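Long-range contacts in Lmo0305 protein (Listeria monocytogenes, PDB 3PJ0), which is of unknown function but belongs to the beta-eliminating lyase family, within the clan of aminotransferase-like proteins that carry pyridoxal phosphate: residues L198-F206 with A216-F224; V138-R148 with I172-L181. All coordinates share one frame; numbering follows the deposited sequence.

Overall arrangement
Contacts 1 and 2 lie side by side in the seven-stranded mixed sheet of the large domain, their centres about 11 Å apart. Contact 2 joins parallel strands 140-144 and 173-178 through a beta-alpha-beta unit. Contact 1 adds the antiparallel hairpin of strands 201-205 and 216-220. The seam between them is strand 173-178 against strand 201-205, where Asp200 N and Leu174 O are 2.7 Å apart in a probable hydrogen bond. Tyr203 CE2 packs 3.3 Å from Asp177 OD1. The modified lysine at position 208, which carries the pyridoxal phosphate group, lies in the loop of the contact 1 hairpin, whereas Asp177 and Arg180 of contact 2 hydrogen-bond to that group.

Contact 1: residues L198-F206 with A216-F224; sequences LFDSVYVSF and AILAGNDDF
Val204 and Ile217 form an antiparallel hydrogen-bonded pair, and Val202 with Ala219 forms the next one along the hairpin. Two backbone bonds close each pair. The shortest are Val204 N to Ile217 O and Ala219 N to Val202 O, both 2.9 Å. On the face that holds these four residues, Val204 and Ile217 stand side by side, with Val204 CG2 3.8 Å from Ile217 CB. Ile217 CG1 lies anti to its own carbonyl carbon (chi1 -84°), which sets it at the edge of the Phe206 ring, 3.7 Å from Phe206 CE2 and near the ring plane. Phe206 meets Phe53 edge-to-face.

The other face carries Tyr203, Leu218, Ser205 and Ala216. The Tyr203 ring turns its edge to the second strand: CE1 is 3.6 Å from Ala216 CB, which lies near the ring plane. Leu218 does less with its neighbouring side chain than with the backbone. Its CG is anti to the backbone N (chi1 179°), and CD1 comes within 3.5 Å of Val202 O.

Where the strands end, the ring of Phe224, in the first turn of helix 222-234, reaches back, CZ lying 3.5 Å from Ser201 CB. The same ring stacks with Trp83 of helix 72-87. Ser201 OG hydrogen-bonds to both His175 ND1 and Trp83 NE1, tying the hairpin to the next strand and to that helix. Beyond the last strand pair, a water takes over from direct pairing, donating to Asp200 O at 2.8 Å and accepting from Asn221 N.

The chemistry is mostly apolar and buried: backbone bonds fix the register, branched and aromatic side chains fill both faces, the Ser201 hydroxyl is satisfied from outside the hairpin, and the paired strands hold both ends of the loop carrying the modified lysine at position 208.

Contact 2: residues V138-R148 with I172-L181; sequences VSSVLIELPQR and ISLHLDGARL
Glu144 and Asp177, the latter with CG anti to the backbone N (chi1 -180°), run side by side off one face of two parallel strands, their carboxylate planes 44° apart. Water 2 donates to Glu144 OE1 at 2.6 Å and Asp177 OD2 at 2.8 Å. Asp177 OD2 hydrogen-bonds to pyridine N1 of the modified residue at position 208 and to Gln76 NE2, while OD1 accepts from Ala179 N in an Asx turn. One pair back, Leu142 CG meets the edge of the His175 ring in its plane, 3.9 Å from His175 CD2. Backbone bonds from Ser173 N to Ser139 O through Asp177 N to Ile143 O zip up this beta-alpha-beta unit.

Leu176, on the opposite face, crosses Leu145, beyond strand 140-144, at about a right angle, their CD1 atoms 3.6 Å apart. Past the cis Pro146, Arg148 lays its CG over the centre of the Arg180 guanidinium, 3.7 Å above the plane. Arg148 NE pairs with Glu333; Arg180 NH1 hydrogen-bonds to the modified residue's O3.

Strand 173-178 and the turn after it thus present a carboxylate to the pyridine nitrogen, as in fold type I pyridoxal phosphate proteins, and a guanidinium to the hydroxyl oxygen; through water 2, Glu144 is second-shell to that carboxylate.

Contact 1: residues L198-F206 with A216-F224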
ATOM      1  N   LEU A 198      12.258  22.747 -11.892  1.00 10.59           N
ATOM      2  CA  LEU A 198      12.747  23.645 -10.856  1.00 11.29           C
ATOM      3  C   LEU A 198      12.986  22.908  -9.530  1.00 10.52           C
ATOM      4  O   LEU A 198      13.465  23.518  -8.572  1.00 11.09           O
ATOM      5  CB  LEU A 198      11.728  24.765 -10.623  1.00 10.73           C
ATOM      6  CG  LEU A 198      11.409  25.692 -11.792  1.00 11.94           C
ATOM      7  CD1 LEU A 198      10.308  26.691 -11.330  1.00 12.33           C
ATOM      8  CD2 LEU A 198      12.659  26.406 -12.225  1.00 13.75           C
ATOM      9  N   PHE A 199      12.689  21.606  -9.496  1.00 11.04           N
ATOM     10  CA  PHE A 199      12.728  20.802  -8.283  1.00 11.16           C
ATOM     11  C   PHE A 199      13.683  19.635  -8.402  1.00 11.68           C
ATOM     12  O   PHE A 199      13.896  19.107  -9.478  1.00 12.49           O
ATOM     13  CB  PHE A 199      11.309  20.228  -8.011  1.00 11.13           C
ATOM     14  CG  PHE A 199      10.303  21.278  -7.645  1.00 10.50           C
ATOM     15  CD1 PHE A 199      10.137  21.645  -6.313  1.00  9.43           C
ATOM     16  CD2 PHE A 199       9.546  21.908  -8.624  1.00  9.99           C
ATOM     17  CE1 PHE A 199       9.211  22.633  -5.949  1.00 11.69           C
ATOM     18  CE2 PHE A 199       8.619  22.909  -8.276  1.00 11.59           C
ATOM     19  CZ  PHE A 199       8.449  23.255  -6.931  1.00 11.69           C
ATOM     20  N   ASP A 200      14.256  19.255  -7.280  1.00 11.74           N
ATOM     21  CA  ASP A 200      15.088  18.069  -7.197  1.00 12.27           C
ATOM     22  C   ASP A 200      14.261  16.789  -7.263  1.00 11.53           C
ATOM     23  O   ASP A 200      14.702  15.798  -7.822  1.00 12.31           O
ATOM     24  CB  ASP A 200      15.847  18.092  -5.876  1.00 12.17           C
ATOM     25  CG  ASP A 200      16.894  19.146  -5.859  1.00 14.13           C
ATOM     26  OD1 ASP A 200      17.896  18.944  -6.576  1.00 17.37           O
ATOM     27  OD2 ASP A 200      16.729  20.171  -5.179  1.00 12.06           O
ATOM     28  N   SER A 201      13.117  16.776  -6.597  1.00 11.38           N
ATOM     29  CA  SER A 201      12.256  15.601  -6.593  1.00 10.34           C
ATOM     30  C   SER A 201      10.803  16.034  -6.650  1.00 10.53           C
ATOM     31  O   SER A 201      10.457  17.176  -6.328  1.00  9.98           O
ATOM     32  CB  SER A 201      12.534  14.705  -5.364  1.00  9.62           C
ATOM     33  OG  SER A 201      12.400  15.430  -4.140  1.00 10.14           O
ATOM     34  N   VAL A 202       9.949  15.121  -7.083  1.00  9.48           N
ATOM     35  CA  VAL A 202       8.514  15.407  -7.194  1.00  8.87           C
ATOM     36  C   VAL A 202       7.661  14.174  -6.925  1.00  9.03           C
ATOM     37  O   VAL A 202       7.985  13.055  -7.333  1.00  7.45           O
ATOM     38  CB  VAL A 202       8.161  15.981  -8.579  1.00 10.20           C
ATOM     39  CG1 VAL A 202       8.804  15.146  -9.704  1.00 10.76           C
ATOM     40  CG2 VAL A 202       6.600  16.136  -8.769  1.00  9.47           C
ATOM     41  N   TYR A 203       6.533  14.432  -6.280  1.00  8.11           N
ATOM     42  CA  TYR A 203       5.496  13.469  -6.023  1.00  8.06           C
ATOM     43  C   TYR A 203       4.239  13.904  -6.763  1.00  7.79           C
ATOM     44  O   TYR A 203       3.880  15.082  -6.707  1.00  8.21           O
ATOM     45  CB  TYR A 203       5.194  13.396  -4.525  1.00  8.94           C
ATOM     46  CG  TYR A 203       3.729  13.160  -4.226  1.00  8.10           C
ATOM     47  CD1 TYR A 203       3.103  11.979  -4.620  1.00  9.29           C
ATOM     48  CD2 TYR A 203       2.978  14.127  -3.574  1.00  8.88           C
ATOM     49  CE1 TYR A 203       1.743  11.782  -4.410  1.00  8.83           C
ATOM     50  CE2 TYR A 203       1.629  13.919  -3.285  1.00  8.93           C
ATOM     51  CZ  TYR A 203       1.003  12.753  -3.715  1.00  7.93           C
ATOM     52  OH  TYR A 203      -0.349  12.563  -3.452  1.00  8.99           O
ATOM     53  N   VAL A 204       3.631  12.971  -7.496  1.00  8.27           N
ATOM     54  CA  VAL A 204       2.341  13.197  -8.159  1.00  8.57           C
ATOM     55  C   VAL A 204       1.327  12.085  -7.772  1.00  7.77           C
ATOM     56  O   VAL A 204       1.694  10.926  -7.539  1.00  7.44           O
ATOM     57  CB  VAL A 204       2.465  13.333  -9.725  1.00  8.33           C
ATOM     58  CG1 VAL A 204       3.267  14.581 -10.097  1.00  7.08           C
ATOM     59  CG2 VAL A 204       3.072  12.068 -10.350  1.00  9.79           C
ATOM     60  N   SER A 205       0.043  12.445  -7.714  1.00  8.83           N
ATOM     61  CA  SER A 205      -1.044  11.525  -7.396  1.00  8.55           C
ATOM     62  C   SER A 205      -1.852  11.134  -8.635  1.00  9.66           C
ATOM     63  O   SER A 205      -1.941  11.901  -9.621  1.00 10.68           O
ATOM     64  CB  SER A 205      -2.026  12.163  -6.399  1.00  9.72           C
ATOM     65  OG  SER A 205      -2.974  11.201  -5.938  1.00  7.51           O
ATOM     66  N   PHE A 206      -2.488   9.963  -8.559  1.00  8.88           N
ATOM     67  CA  PHE A 206      -3.403   9.525  -9.620  1.00  8.55           C
ATOM     68  C   PHE A 206      -4.849   9.384  -9.126  1.00  9.44           C
ATOM     69  O   PHE A 206      -5.695   8.886  -9.861  1.00 10.17           O
ATOM     70  CB  PHE A 206      -2.854   8.247 -10.262  1.00  8.60           C
ATOM     71  CG  PHE A 206      -1.562   8.486 -10.911  1.00  7.58           C
ATOM     72  CD1 PHE A 206      -1.508   9.056 -12.176  1.00  9.19           C
ATOM     73  CD2 PHE A 206      -0.388   8.315 -10.212  1.00  7.46           C
ATOM     74  CE1 PHE A 206      -0.298   9.364 -12.765  1.00 10.88           C
ATOM     75  CE2 PHE A 206       0.817   8.627 -10.781  1.00  9.16           C
ATOM     76  CZ  PHE A 206       0.871   9.171 -12.067  1.00  9.91           C
ATOM     77  N   ALA A 216       0.656   6.734  -6.397  1.00  8.22           N
ATOM     78  CA  ALA A 216       1.556   7.855  -6.470  1.00  8.41           C
ATOM     79  C   ALA A 216       2.810   7.497  -7.235  1.00  7.80           C
ATOM     80  O   ALA A 216       3.221   6.324  -7.302  1.00  7.48           O
ATOM     81  CB  ALA A 216       1.951   8.250  -5.046  1.00  9.18           C
ATOM     82  N   ILE A 217       3.430   8.513  -7.790  1.00  8.02           N
ATOM     83  CA  ILE A 217       4.738   8.373  -8.410  1.00  9.07           C
ATOM     84  C   ILE A 217       5.649   9.370  -7.718  1.00  9.38           C
ATOM     85  O   ILE A 217       5.256  10.512  -7.472  1.00  9.14           O
ATOM     86  CB  ILE A 217       4.741   8.713  -9.930  1.00  9.16           C
ATOM     87  CG1 ILE A 217       4.313   7.516 -10.761  1.00 11.58           C
ATOM     88  CG2 ILE A 217       6.168   9.142 -10.415  1.00 10.12           C
ATOM     89  CD1 ILE A 217       5.419   6.483 -11.034  1.00 11.21           C
ATOM     90  N   LEU A 218       6.854   8.913  -7.383  1.00  9.94           N
ATOM     91  CA  LEU A 218       7.927   9.780  -6.884  1.00  9.33           C
ATOM     92  C   LEU A 218       9.008   9.704  -7.969  1.00 10.03           C
ATOM     93  O   LEU A 218       9.435   8.596  -8.362  1.00  9.78           O
ATOM     94  CB  LEU A 218       8.487   9.291  -5.567  1.00  8.90           C
ATOM     95  CG  LEU A 218       9.619  10.080  -4.932  1.00  8.15           C
ATOM     96  CD1 LEU A 218       9.174  11.481  -4.469  1.00  5.26           C
ATOM     97  CD2 LEU A 218      10.243   9.276  -3.730  1.00  8.24           C
ATOM     98  N   ALA A 219       9.451  10.869  -8.437  1.00  9.41           N
ATOM     99  CA  ALA A 219      10.447  10.936  -9.497  1.00 10.32           C
ATOM    100  C   ALA A 219      11.630  11.879  -9.182  1.00 10.96           C
ATOM    101  O   ALA A 219      11.508  12.877  -8.439  1.00 10.23           O
ATOM    102  CB  ALA A 219       9.761  11.361 -10.836  1.00 10.74           C
ATOM    103  N   GLY A 220      12.769  11.569  -9.805  1.00 10.35           N
ATOM    104  CA  GLY A 220      13.982  12.373  -9.651  1.00 11.04           C
ATOM    105  C   GLY A 220      15.162  11.667 -10.278  1.00 10.59           C
ATOM    106  O   GLY A 220      14.986  10.877 -11.186  1.00 10.58           O
ATOM    107  N   ASN A 221      16.367  11.974  -9.818  1.00 10.64           N
ATOM    108  CA  ASN A 221      17.549  11.332 -10.372  1.00 12.13           C
ATOM    109  C   ASN A 221      17.549   9.852 -10.028  1.00 11.92           C
ATOM    110  O   ASN A 221      16.934   9.443  -9.018  1.00 11.06           O
ATOM    111  CB  ASN A 221      18.828  11.970  -9.820  1.00 12.53           C
ATOM    112  CG  ASN A 221      19.102  13.343 -10.400  1.00 15.30           C
ATOM    113  OD1 ASN A 221      18.477  13.776 -11.376  1.00 18.58           O
ATOM    114  ND2 ASN A 221      20.075  14.033  -9.812  1.00 17.54           N
ATOM    115  N   ASP A 222      18.230   9.071 -10.872  0.55 11.81           N
ATOM    116  CA  ASP A 222      18.413   7.628 -10.680  0.55 12.51           C
ATOM    117  C   ASP A 222      18.855   7.266  -9.259  0.55 12.68           C
ATOM    118  O   ASP A 222      18.241   6.414  -8.590  0.55 13.05           O
ATOM    119  CB  ASP A 222      19.487   7.090 -11.640  0.55 13.25           C
ATOM    120  CG  ASP A 222      18.996   6.921 -13.064  0.55 14.89           C
ATOM    121  OD1 ASP A 222      17.771   6.888 -13.301  0.55 14.77           O
ATOM    122  OD2 ASP A 222      19.862   6.759 -13.962  0.55 17.12           O
ATOM    123  N   ASP A 223      19.903   7.928  -8.789  1.00 12.71           N
ATOM    124  CA  ASP A 223      20.461   7.627  -7.434  1.00 13.39           C
ATOM    125  C   ASP A 223      19.421   7.861  -6.335  1.00 12.76           C
ATOM    126  O   ASP A 223      19.304   7.046  -5.399  1.00 11.16           O
ATOM    127  CB  ASP A 223      21.693   8.440  -7.117  1.00 13.94           C
ATOM    128  CG  ASP A 223      22.882   8.066  -7.978  1.00 18.55           C
ATOM    129  OD1 ASP A 223      22.851   7.039  -8.690  1.00 23.71           O
ATOM    130  OD2 ASP A 223      23.871   8.805  -7.894  1.00 23.46           O
ATOM    131  N   PHE A 224      18.703   8.981  -6.453  1.00 10.87           N
ATOM    132  CA  PHE A 224      17.597   9.305  -5.539  1.00 11.22           C
ATOM    133  C   PHE A 224      16.506   8.225  -5.534  1.00  9.99           C
ATOM    134  O   PHE A 224      16.100   7.766  -4.469  1.00 10.02           O
ATOM    135  CB  PHE A 224      16.999  10.692  -5.890  1.00 11.22           C
ATOM    136  CG  PHE A 224      15.731  11.042  -5.136  1.00 11.24           C
ATOM    137  CD1 PHE A 224      15.794  11.650  -3.892  1.00 10.27           C
ATOM    138  CD2 PHE A 224      14.480  10.829  -5.704  1.00 10.34           C
ATOM    139  CE1 PHE A 224      14.620  12.002  -3.205  1.00 11.05           C
ATOM    140  CE2 PHE A 224      13.292  11.152  -5.013  1.00  8.74           C
ATOM    141  CZ  PHE A 224      13.373  11.729  -3.756  1.00  9.82           C
TER
HETATM  142  O   HOH W   1      16.851  13.997  -7.908  1.00 15.67           O

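Contact 2: residues V138-R148 with I172-L181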
ATOM      1  N   VAL A 138      18.269  24.279   6.603  1.00 15.12           N
ATOM      2  CA  VAL A 138      17.415  23.122   6.326  1.00 14.10           C
ATOM      3  C   VAL A 138      17.967  22.282   5.184  1.00 13.49           C
ATOM      4  O   VAL A 138      18.686  22.801   4.329  1.00 15.31           O
ATOM      5  CB  VAL A 138      15.968  23.557   5.987  1.00 13.36           C
ATOM      6  CG1 VAL A 138      15.321  24.182   7.238  1.00 11.78           C
ATOM      7  CG2 VAL A 138      15.928  24.525   4.772  1.00 12.58           C
ATOM      8  N   SER A 139      17.677  20.974   5.186  1.00 12.48           N
ATOM      9  CA  SER A 139      18.096  20.104   4.089  1.00 11.62           C
ATOM     10  C   SER A 139      17.218  20.311   2.865  1.00 12.44           C
ATOM     11  O   SER A 139      17.697  20.227   1.729  1.00 11.26           O
ATOM     12  CB  SER A 139      18.054  18.623   4.477  1.00 11.15           C
ATOM     13  OG  SER A 139      16.790  18.255   5.003  1.00 12.55           O
ATOM     14  N   SER A 140      15.921  20.515   3.100  1.00 11.66           N
ATOM     15  CA  SER A 140      14.998  20.762   2.010  1.00 11.75           C
ATOM     16  C   SER A 140      13.827  21.674   2.385  1.00 11.52           C
ATOM     17  O   SER A 140      13.501  21.897   3.578  1.00 11.63           O
ATOM     18  CB  SER A 140      14.417  19.436   1.504  1.00 12.59           C
ATOM     19  OG  SER A 140      13.527  18.934   2.458  1.00 15.87           O
ATOM     20  N   VAL A 141      13.242  22.222   1.329  1.00 11.22           N
ATOM     21  CA  VAL A 141      12.013  22.990   1.378  1.00 11.01           C
ATOM     22  C   VAL A 141      11.062  22.182   0.513  1.00 10.54           C
ATOM     23  O   VAL A 141      11.439  21.663  -0.561  1.00 11.33           O
ATOM     24  CB  VAL A 141      12.203  24.424   0.807  1.00 11.13           C
ATOM     25  CG1 VAL A 141      10.867  25.129   0.565  1.00  8.84           C
ATOM     26  CG2 VAL A 141      13.060  25.244   1.750  1.00 10.39           C
ATOM     27  N   LEU A 142       9.826  22.095   0.970  1.00  9.95           N
ATOM     28  CA  LEU A 142       8.770  21.396   0.234  1.00  9.66           C
ATOM     29  C   LEU A 142       7.758  22.441  -0.149  1.00  9.77           C
ATOM     30  O   LEU A 142       7.377  23.270   0.680  1.00 11.17           O
ATOM     31  CB  LEU A 142       8.135  20.309   1.106  1.00  9.07           C
ATOM     32  CG  LEU A 142       6.901  19.555   0.562  1.00 10.96           C
ATOM     33  CD1 LEU A 142       6.793  18.175   1.269  1.00 11.23           C
ATOM     34  CD2 LEU A 142       5.569  20.324   0.696  1.00  9.89           C
ATOM     35  N   ILE A 143       7.349  22.422  -1.418  1.00 10.40           N
ATOM     36  CA  ILE A 143       6.356  23.348  -1.972  1.00  9.80           C
ATOM     37  C   ILE A 143       5.174  22.528  -2.505  1.00  9.69           C
ATOM     38  O   ILE A 143       5.350  21.531  -3.190  1.00  8.44           O
ATOM     39  CB  ILE A 143       6.955  24.155  -3.162  1.00 10.12           C
ATOM     40  CG1 ILE A 143       8.227  24.895  -2.743  1.00 10.78           C
ATOM     41  CG2 ILE A 143       5.910  25.025  -3.813  1.00  9.53           C
ATOM     42  CD1 ILE A 143       8.055  25.931  -1.621  1.00 13.96           C
ATOM     43  N   GLU A 144       3.960  22.950  -2.179  1.00  9.60           N
ATOM     44  CA  GLU A 144       2.731  22.271  -2.648  1.00  8.51           C
ATOM     45  C   GLU A 144       2.039  23.186  -3.679  1.00  9.00           C
ATOM     46  O   GLU A 144       1.621  24.289  -3.334  1.00  8.44           O
ATOM     47  CB  GLU A 144       1.803  22.008  -1.456  1.00  8.93           C
ATOM     48  CG  GLU A 144       0.545  21.250  -1.802  1.00  9.53           C
ATOM     49  CD  GLU A 144      -0.468  21.197  -0.651  1.00 10.54           C
ATOM     50  OE1 GLU A 144      -0.077  20.908   0.515  1.00  8.30           O
ATOM     51  OE2 GLU A 144      -1.645  21.441  -0.946  1.00 10.81           O
ATOM     52  N   LEU A 145       1.975  22.733  -4.940  1.00  8.32           N
ATOM     53  CA  LEU A 145       1.363  23.489  -6.033  1.00  9.05           C
ATOM     54  C   LEU A 145       0.077  22.776  -6.467  1.00  9.02           C
ATOM     55  O   LEU A 145       0.130  21.647  -6.954  1.00  9.96           O
ATOM     56  CB  LEU A 145       2.300  23.598  -7.242  1.00  8.71           C
ATOM     57  CG  LEU A 145       3.669  24.198  -7.043  1.00  9.37           C
ATOM     58  CD1 LEU A 145       4.548  24.092  -8.292  1.00  7.73           C
ATOM     59  CD2 LEU A 145       3.556  25.661  -6.603  1.00  8.59           C
ATOM     60  N   PRO A 146      -1.086  23.391  -6.214  1.00  8.55           N
ATOM     61  CA  PRO A 146      -1.351  24.630  -5.523  1.00  9.10           C
ATOM     62  C   PRO A 146      -1.493  24.326  -4.048  1.00  9.11           C
ATOM     63  O   PRO A 146      -1.503  23.143  -3.701  1.00  9.22           O
ATOM     64  CB  PRO A 146      -2.686  25.059  -6.118  1.00  9.73           C
ATOM     65  CG  PRO A 146      -3.397  23.797  -6.317  1.00 10.03           C
ATOM     66  CD  PRO A 146      -2.346  22.740  -6.622  1.00  9.26           C
ATOM     67  N   GLN A 147      -1.648  25.339  -3.198  1.00  9.06           N
ATOM     68  CA  GLN A 147      -1.771  25.120  -1.753  1.00  9.30           C
ATOM     69  C   GLN A 147      -3.232  24.857  -1.450  1.00 10.37           C
ATOM     70  O   GLN A 147      -4.036  25.782  -1.281  1.00 10.07           O
ATOM     71  CB  GLN A 147      -1.252  26.317  -0.948  1.00 10.00           C
ATOM     72  CG  GLN A 147      -1.058  25.992   0.521  1.00 10.18           C
ATOM     73  CD  GLN A 147       0.259  25.257   0.791  1.00  8.02           C
ATOM     74  OE1 GLN A 147       1.325  25.773   0.478  1.00 11.28           O
ATOM     75  NE2 GLN A 147       0.184  24.045   1.361  1.00  9.37           N
ATOM     76  N   ARG A 148      -3.573  23.581  -1.401  1.00 10.55           N
ATOM     77  CA  ARG A 148      -4.976  23.170  -1.270  1.00 11.47           C
ATOM     78  C   ARG A 148      -5.734  23.692  -0.048  1.00 11.94           C
ATOM     79  O   ARG A 148      -6.884  24.094  -0.177  1.00 12.49           O
ATOM     80  CB  ARG A 148      -5.050  21.647  -1.289  1.00 12.08           C
ATOM     81  CG  ARG A 148      -6.458  21.062  -1.146  1.00 14.44           C
ATOM     82  CD  ARG A 148      -6.814  20.688   0.315  1.00 16.40           C
ATOM     83  NE  ARG A 148      -8.048  19.916   0.305  1.00 17.94           N
ATOM     84  CZ  ARG A 148      -8.449  19.008   1.207  1.00 22.81           C
ATOM     85  NH1 ARG A 148      -7.734  18.718   2.284  1.00 24.38           N
ATOM     86  NH2 ARG A 148      -9.605  18.373   1.019  1.00 21.15           N
ATOM     87  N   ILE A 172      20.033  23.932  -0.712  1.00 14.65           N
ATOM     88  CA  ILE A 172      18.773  23.418  -0.148  1.00 13.62           C
ATOM     89  C   ILE A 172      18.042  22.623  -1.252  1.00 13.29           C
ATOM     90  O   ILE A 172      17.783  23.168  -2.326  1.00 13.66           O
ATOM     91  CB  ILE A 172      17.836  24.556   0.344  1.00 12.96           C
ATOM     92  CG1 ILE A 172      18.490  25.362   1.469  1.00 13.13           C
ATOM     93  CG2 ILE A 172      16.518  23.960   0.841  1.00 12.64           C
ATOM     94  CD1 ILE A 172      17.832  26.665   1.771  1.00 13.29           C
ATOM     95  N   SER A 173      17.712  21.356  -0.993  1.00 12.53           N
ATOM     96  CA  SER A 173      16.974  20.538  -1.960  1.00 12.05           C
ATOM     97  C   SER A 173      15.538  21.054  -2.018  1.00 11.72           C
ATOM     98  O   SER A 173      15.015  21.513  -1.002  1.00 12.28           O
ATOM     99  CB  SER A 173      16.962  19.057  -1.562  1.00 11.62           C
ATOM    100  OG  SER A 173      18.266  18.499  -1.504  1.00 13.40           O
ATOM    101  N   LEU A 174      14.920  21.013  -3.201  1.00 11.54           N
ATOM    102  CA  LEU A 174      13.563  21.529  -3.378  1.00 11.01           C
ATOM    103  C   LEU A 174      12.723  20.357  -3.848  1.00 10.83           C
ATOM    104  O   LEU A 174      13.068  19.712  -4.852  1.00 11.09           O
ATOM    105  CB  LEU A 174      13.528  22.684  -4.395  1.00 11.65           C
ATOM    106  CG  LEU A 174      12.290  23.616  -4.360  1.00 13.94           C
ATOM    107  CD1 LEU A 174      12.181  24.389  -3.049  1.00 13.64           C
ATOM    108  CD2 LEU A 174      12.272  24.596  -5.572  1.00 12.51           C
ATOM    109  N   HIS A 175      11.653  20.066  -3.093  1.00  9.86           N
ATOM    110  CA  HIS A 175      10.738  18.959  -3.347  1.00  9.62           C
ATOM    111  C   HIS A 175       9.327  19.455  -3.643  1.00 10.12           C
ATOM    112  O   HIS A 175       8.783  20.283  -2.892  1.00 10.49           O
ATOM    113  CB  HIS A 175      10.643  17.998  -2.127  1.00  9.90           C
ATOM    114  CG  HIS A 175       9.611  16.926  -2.319  1.00  9.87           C
ATOM    115  ND1 HIS A 175       9.847  15.812  -3.095  1.00  9.96           N
ATOM    116  CD2 HIS A 175       8.328  16.822  -1.880  1.00  7.39           C
ATOM    117  CE1 HIS A 175       8.761  15.062  -3.115  1.00  8.04           C
ATOM    118  NE2 HIS A 175       7.815  15.660  -2.406  1.00  7.58           N
ATOM    119  N   LEU A 176       8.728  18.927  -4.719  1.00  9.59           N
ATOM    120  CA  LEU A 176       7.375  19.288  -5.124  1.00  9.24           C
ATOM    121  C   LEU A 176       6.313  18.311  -4.664  1.00  8.60           C
ATOM    122  O   LEU A 176       6.358  17.142  -5.030  1.00  7.68           O
ATOM    123  CB  LEU A 176       7.283  19.414  -6.663  1.00  9.39           C
ATOM    124  CG  LEU A 176       5.894  19.642  -7.301  1.00 10.17           C
ATOM    125  CD1 LEU A 176       5.253  20.902  -6.714  1.00  9.26           C
ATOM    126  CD2 LEU A 176       5.980  19.743  -8.832  1.00 10.52           C
ATOM    127  N   ASP A 177       5.409  18.783  -3.797  1.00  8.37           N
ATOM    128  CA  ASP A 177       4.209  18.060  -3.464  1.00  8.23           C
ATOM    129  C   ASP A 177       3.286  18.416  -4.629  1.00  8.71           C
ATOM    130  O   ASP A 177       2.647  19.467  -4.659  1.00  8.96           O
ATOM    131  CB  ASP A 177       3.598  18.433  -2.084  1.00  9.15           C
ATOM    132  CG  ASP A 177       2.334  17.634  -1.782  1.00  9.71           C
ATOM    133  OD1 ASP A 177       1.686  17.173  -2.747  1.00  8.98           O
ATOM    134  OD2 ASP A 177       2.010  17.430  -0.588  1.00 10.00           O
ATOM    135  N   GLY A 178       3.278  17.536  -5.616  1.00  7.31           N
ATOM    136  CA  GLY A 178       2.515  17.695  -6.818  1.00  8.01           C
ATOM    137  C   GLY A 178       1.289  16.813  -6.848  1.00  7.54           C
ATOM    138  O   GLY A 178       0.899  16.324  -7.921  1.00  7.24           O
ATOM    139  N   ALA A 179       0.657  16.627  -5.687  1.00  7.56           N
ATOM    140  CA  ALA A 179      -0.579  15.879  -5.592  1.00  8.49           C
ATOM    141  C   ALA A 179      -1.593  16.378  -6.639  1.00  9.18           C
ATOM    142  O   ALA A 179      -2.376  15.584  -7.202  1.00  9.60           O
ATOM    143  CB  ALA A 179      -1.175  16.024  -4.186  1.00  7.92           C
ATOM    144  N   ARG A 180      -1.587  17.694  -6.870  1.00  8.90           N
ATOM    145  CA  ARG A 180      -2.487  18.348  -7.846  1.00  9.53           C
ATOM    146  C   ARG A 180      -1.708  19.055  -8.947  1.00  9.52           C
ATOM    147  O   ARG A 180      -2.106  20.107  -9.453  1.00  9.64           O
ATOM    148  CB  ARG A 180      -3.415  19.329  -7.126  1.00  9.29           C
ATOM    149  CG  ARG A 180      -4.430  18.643  -6.189  1.00 10.80           C
ATOM    150  CD  ARG A 180      -5.197  19.611  -5.276  1.00 10.13           C
ATOM    151  NE  ARG A 180      -6.111  18.829  -4.432  1.00 12.25           N
ATOM    152  CZ  ARG A 180      -5.754  18.171  -3.330  1.00 10.86           C
ATOM    153  NH1 ARG A 180      -4.506  18.217  -2.860  1.00 10.98           N
ATOM    154  NH2 ARG A 180      -6.657  17.468  -2.668  1.00 12.63           N
ATOM    155  N   LEU A 181      -0.563  18.484  -9.326  1.00  9.61           N
ATOM    156  CA  LEU A 181       0.229  19.096 -10.403  1.00  9.24           C
ATOM    157  C   LEU A 181      -0.492  19.215 -11.750  1.00  8.94           C
ATOM    158  O   LEU A 181      -0.383  20.239 -12.435  1.00 10.20           O
ATOM    159  CB  LEU A 181       1.511  18.297 -10.648  1.00  8.27           C
ATOM    160  CG  LEU A 181       2.404  18.790 -11.798  1.00  8.92           C
ATOM    161  CD1 LEU A 181       2.953  20.233 -11.536  1.00  9.35           C
ATOM    162  CD2 LEU A 181       3.537  17.772 -11.982  1.00  9.41           C
TER
HETATM  163  O   HOH W   2       1.930  19.423   1.324  1.00 10.70           O
HETATM  164  O   HOH W   3      -2.300  20.196  -3.558  1.00 12.00           O
HETATM  165  O   HOH W   4      -0.091  19.610  -5.137  1.00  9.11           O